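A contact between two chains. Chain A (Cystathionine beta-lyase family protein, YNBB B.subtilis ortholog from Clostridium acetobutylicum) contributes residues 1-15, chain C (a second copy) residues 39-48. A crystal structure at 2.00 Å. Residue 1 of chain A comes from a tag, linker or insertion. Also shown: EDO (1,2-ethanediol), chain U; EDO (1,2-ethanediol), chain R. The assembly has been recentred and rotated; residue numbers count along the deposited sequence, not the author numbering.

Chain A, residues 1-15: GMLEFTKRSLMNKYN
Chain C 39-48: DEIREYNQLK

Chain A runs extended through A:Met2 (phi/psi -45/125) and A:Leu3 (-61/151), then forms helix 4-14. Chain C 39-48 lies within a longer helix. The helix axes cross at 31°, N-to-C directions roughly alike, 9.4 Å apart at closest. CA atoms pair A:Met2 with C:Glu40 (5.6 Å) and A:Thr6 with C:Tyr44 (5.3 Å). The stretches bury 579 Å² and share no direct hydrogen bond among the modelled atoms.

Tag residue A:Gly1 lies against C:Glu40 (m, t, chi3 -1°); its O is 3.1 Å from C:Glu40 CD. Selenomethionine A:Met2 (t, t, m) brings CE to 3.6 Å from OE2 of C:Glu43 (t, t, chi3 73°). A:Leu3, the N-cap, is m, t; its CD1 packs 4.0 Å from C:Tyr44 CB.

One water joins the chains. It accepts from A:Leu3 N (3.0 Å) and A:Thr6 OG1 (2.8 Å), and donates to C:Glu40 O (2.8 Å) and C:Glu43 OE1 (2.5 Å).

A:Phe5, modelled to CB, places that atom 3.6 Å from C:Tyr44 CE1. A:Thr6 (m) is compact and buried; its OG1 is 3.3 Å from C:Tyr44 CB (chi1 t, chi2 86°).

C:Leu47 (t, p), with the largest covered area (99 Å²), is a knob among A:Thr6, A:Ser9, A:Leu10 and A:Tyr14. Its branched apolar end suits this mostly apolar pocket. Its CD2 lies 3.7 Å from A:Ser9 OG (chi1 t) and 3.8 Å from A:Leu10 CD2 (m, t). Its CD1 meets the ring edge of A:Tyr14 (m, chi2 -77°), 3.8 Å from CE2.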

# COMPACT_ATOMS: atom_id res chain seq x y z
N GLY A 1 -5.46 -28.01 -31.84
CA GLY A 1 -4.53 -29.04 -31.30
C GLY A 1 -4.63 -29.10 -29.78
O GLY A 1 -3.63 -29.35 -29.08
N MSE A 2 -5.82 -28.86 -29.25
CA MSE A 2 -6.03 -28.96 -27.81
C MSE A 2 -5.36 -30.24 -27.30
O MSE A 2 -5.62 -31.30 -27.82
CB MSE A 2 -7.53 -28.96 -27.50
CG MSE A 2 -7.81 -29.33 -26.07
SE MSE A 2 -9.69 -29.21 -25.55
CE MSE A 2 -9.85 -27.31 -25.25
N LEU A 3 -4.47 -30.14 -26.32
CA LEU A 3 -3.80 -31.33 -25.79
C LEU A 3 -4.82 -32.33 -25.21
O LEU A 3 -5.88 -31.92 -24.72
CB LEU A 3 -2.78 -30.96 -24.70
CG LEU A 3 -1.67 -29.98 -25.09
CD1 LEU A 3 -0.78 -29.73 -23.89
CD2 LEU A 3 -0.90 -30.57 -26.30
N GLU A 4 -4.49 -33.62 -25.24
CA GLU A 4 -5.39 -34.65 -24.74
C GLU A 4 -5.69 -34.43 -23.28
O GLU A 4 -6.83 -34.63 -22.86
CB GLU A 4 -4.79 -36.07 -24.93
N PHE A 5 -4.69 -34.03 -22.49
CA PHE A 5 -4.92 -33.84 -21.06
C PHE A 5 -5.75 -32.58 -20.81
O PHE A 5 -6.38 -32.46 -19.77
CB PHE A 5 -3.61 -33.82 -20.25
N THR A 6 -5.73 -31.62 -21.73
CA THR A 6 -6.59 -30.46 -21.56
C THR A 6 -8.03 -30.96 -21.72
O THR A 6 -8.89 -30.71 -20.86
CB THR A 6 -6.27 -29.38 -22.57
OG1 THR A 6 -4.92 -28.95 -22.38
CG2 THR A 6 -7.23 -28.19 -22.44
N LYS A 7 -8.27 -31.71 -22.79
CA LYS A 7 -9.58 -32.28 -23.07
C LYS A 7 -10.11 -33.09 -21.90
O LYS A 7 -11.22 -32.89 -21.43
CB LYS A 7 -9.53 -33.12 -24.35
CG LYS A 7 -10.87 -33.69 -24.78
CD LYS A 7 -10.82 -34.22 -26.21
CE LYS A 7 -11.94 -35.25 -26.47
NZ LYS A 7 -11.99 -35.72 -27.91
N ARG A 8 -9.30 -34.03 -21.42
CA ARG A 8 -9.73 -34.88 -20.33
C ARG A 8 -10.07 -34.04 -19.10
O ARG A 8 -11.07 -34.29 -18.44
CB ARG A 8 -8.68 -35.96 -19.98
CG ARG A 8 -8.59 -37.14 -20.95
N SER A 9 -9.26 -33.03 -18.81
CA SER A 9 -9.49 -32.25 -17.63
C SER A 9 -10.79 -31.44 -17.73
O SER A 9 -11.53 -31.34 -16.76
CB SER A 9 -8.32 -31.32 -17.38
OG SER A 9 -8.52 -30.59 -16.18
N LEU A 10 -11.02 -30.84 -18.89
CA LEU A 10 -12.26 -30.09 -19.13
C LEU A 10 -13.50 -30.96 -18.96
O LEU A 10 -14.47 -30.57 -18.30
CB LEU A 10 -12.26 -29.48 -20.53
CG LEU A 10 -11.27 -28.35 -20.76
CD1 LEU A 10 -11.24 -27.95 -22.23
CD2 LEU A 10 -11.64 -27.18 -19.85
N MSE A 11 -13.46 -32.16 -19.54
CA MSE A 11 -14.58 -33.07 -19.43
C MSE A 11 -14.80 -33.52 -17.99
O MSE A 11 -15.92 -33.44 -17.47
CB MSE A 11 -14.38 -34.27 -20.34
CG MSE A 11 -14.35 -33.86 -21.81
SE MSE A 11 -14.28 -35.38 -23.06
CE MSE A 11 -14.76 -34.44 -24.59
N ASN A 12 -13.72 -33.93 -17.35
CA ASN A 12 -13.80 -34.45 -16.02
C ASN A 12 -14.11 -33.42 -14.95
O ASN A 12 -14.84 -33.73 -14.01
CB ASN A 12 -12.55 -35.22 -15.68
CG ASN A 12 -12.50 -36.56 -16.42
OD1 ASN A 12 -13.54 -37.11 -16.77
ND2 ASN A 12 -11.29 -37.07 -16.65
N LYS A 13 -13.60 -32.21 -15.07
CA LYS A 13 -13.89 -31.22 -14.04
C LYS A 13 -15.18 -30.46 -14.31
O LYS A 13 -15.92 -30.21 -13.39
CB LYS A 13 -12.76 -30.20 -13.82
CG LYS A 13 -13.11 -29.20 -12.66
CD LYS A 13 -11.94 -28.83 -11.74
CE LYS A 13 -12.43 -28.38 -10.34
NZ LYS A 13 -13.11 -27.03 -10.36
N TYR A 14 -15.43 -30.10 -15.57
CA TYR A 14 -16.57 -29.22 -15.88
C TYR A 14 -17.71 -29.85 -16.67
O TYR A 14 -18.71 -29.17 -17.00
CB TYR A 14 -16.09 -27.98 -16.61
CG TYR A 14 -15.03 -27.22 -15.84
CD1 TYR A 14 -15.38 -26.40 -14.77
CD2 TYR A 14 -13.69 -27.31 -16.18
CE1 TYR A 14 -14.41 -25.69 -14.05
CE2 TYR A 14 -12.73 -26.63 -15.48
CZ TYR A 14 -13.10 -25.80 -14.41
OH TYR A 14 -12.14 -25.10 -13.71
N ASN A 15 -17.58 -31.15 -16.95
CA ASN A 15 -18.53 -31.83 -17.80
C ASN A 15 -18.68 -31.18 -19.17
O ASN A 15 -19.76 -31.18 -19.74
CB ASN A 15 -19.89 -31.99 -17.09
CG ASN A 15 -19.83 -33.05 -16.03
OD1 ASN A 15 -19.18 -34.09 -16.20
ND2 ASN A 15 -20.51 -32.80 -14.93
N ASP C 39 0.66 -22.35 -27.84
CA ASP C 39 -0.73 -22.04 -27.47
C ASP C 39 -1.42 -23.23 -26.81
O ASP C 39 -2.30 -23.09 -25.94
CB ASP C 39 -1.51 -21.59 -28.69
CG ASP C 39 -1.16 -20.16 -29.09
OD1 ASP C 39 -0.38 -19.51 -28.38
OD2 ASP C 39 -1.64 -19.71 -30.14
N GLU C 40 -1.05 -24.41 -27.24
CA GLU C 40 -1.66 -25.60 -26.68
C GLU C 40 -1.20 -25.79 -25.25
O GLU C 40 -1.99 -26.17 -24.41
CB GLU C 40 -1.28 -26.80 -27.51
CG GLU C 40 -1.70 -26.66 -28.96
CD GLU C 40 -1.10 -27.77 -29.82
OE1 GLU C 40 -0.34 -28.63 -29.30
OE2 GLU C 40 -1.41 -27.77 -31.02
N ILE C 41 0.09 -25.51 -24.99
CA ILE C 41 0.66 -25.60 -23.64
C ILE C 41 0.02 -24.54 -22.76
O ILE C 41 -0.36 -24.80 -21.60
CB ILE C 41 2.24 -25.49 -23.68
CG1 ILE C 41 2.88 -26.74 -24.32
CG2 ILE C 41 2.85 -25.32 -22.31
CD1 ILE C 41 4.34 -26.57 -24.50
N ARG C 42 -0.09 -23.33 -23.31
CA ARG C 42 -0.60 -22.20 -22.59
C ARG C 42 -2.00 -22.49 -22.12
O ARG C 42 -2.37 -22.21 -20.98
CB ARG C 42 -0.58 -21.00 -23.51
CG ARG C 42 -1.10 -19.76 -22.87
CD ARG C 42 -1.08 -18.61 -23.83
NE ARG C 42 -2.08 -18.84 -24.86
CZ ARG C 42 -2.16 -18.13 -25.97
NH1 ARG C 42 -1.33 -17.13 -26.18
NH2 ARG C 42 -3.12 -18.42 -26.85
N GLU C 43 -2.79 -23.11 -22.97
CA GLU C 43 -4.18 -23.41 -22.60
C GLU C 43 -4.28 -24.43 -21.46
O GLU C 43 -5.11 -24.30 -20.54
CB GLU C 43 -4.91 -23.91 -23.85
CG GLU C 43 -6.27 -24.54 -23.65
CD GLU C 43 -6.79 -25.09 -24.98
OE1 GLU C 43 -6.27 -26.15 -25.46
OE2 GLU C 43 -7.70 -24.46 -25.53
N TYR C 44 -3.45 -25.45 -21.52
CA TYR C 44 -3.37 -26.45 -20.48
C TYR C 44 -2.95 -25.81 -19.15
O TYR C 44 -3.53 -26.09 -18.08
CB TYR C 44 -2.35 -27.51 -20.90
CG TYR C 44 -2.09 -28.55 -19.85
CD1 TYR C 44 -2.89 -29.67 -19.75
CD2 TYR C 44 -1.06 -28.41 -18.94
CE1 TYR C 44 -2.67 -30.61 -18.79
CE2 TYR C 44 -0.83 -29.37 -17.97
CZ TYR C 44 -1.63 -30.46 -17.91
OH TYR C 44 -1.41 -31.42 -16.95
N ASN C 45 -1.92 -24.94 -19.21
CA ASN C 45 -1.42 -24.30 -18.03
C ASN C 45 -2.41 -23.31 -17.45
O ASN C 45 -2.49 -23.15 -16.22
CB ASN C 45 -0.06 -23.62 -18.29
CG ASN C 45 1.09 -24.62 -18.33
OD1 ASN C 45 0.98 -25.72 -17.78
ND2 ASN C 45 2.20 -24.22 -18.93
N GLN C 46 -3.12 -22.59 -18.31
CA GLN C 46 -4.15 -21.68 -17.79
C GLN C 46 -5.20 -22.48 -17.03
O GLN C 46 -5.69 -22.05 -15.99
CB GLN C 46 -4.82 -20.88 -18.91
CG GLN C 46 -5.86 -19.92 -18.43
CD GLN C 46 -5.24 -18.70 -17.88
OE1 GLN C 46 -4.82 -17.84 -18.64
NE2 GLN C 46 -5.18 -18.60 -16.54
N LEU C 47 -5.59 -23.64 -17.58
CA LEU C 47 -6.59 -24.49 -16.93
C LEU C 47 -6.03 -25.05 -15.61
O LEU C 47 -6.70 -25.09 -14.57
CB LEU C 47 -6.96 -25.62 -17.87
CG LEU C 47 -7.94 -26.67 -17.39
CD1 LEU C 47 -9.27 -26.05 -16.96
CD2 LEU C 47 -8.11 -27.73 -18.48
N LYS C 48 -4.80 -25.53 -15.66
CA LYS C 48 -4.11 -25.99 -14.44
C LYS C 48 -4.22 -24.93 -13.29
O LYS C 48 -4.54 -25.26 -12.16
CB LYS C 48 -2.64 -26.27 -14.80
CG LYS C 48 -1.69 -26.64 -13.65
CD LYS C 48 -0.50 -27.44 -14.23
CE LYS C 48 0.67 -26.63 -14.65
NZ LYS C 48 1.74 -27.59 -15.13
C1 EDO U . 1.23 -31.34 -15.14
O1 EDO U . -0.04 -30.84 -14.70
C2 EDO U . 1.51 -32.64 -14.42
O2 EDO U . 1.11 -33.71 -15.26
C1 EDO R . 0.64 -12.85 -29.34
O1 EDO R . 0.44 -11.63 -28.58
C2 EDO R . -0.44 -13.85 -28.94
O2 EDO R . -0.00 -14.80 -27.96
O HOH W 1 -4.34 -27.61 -24.73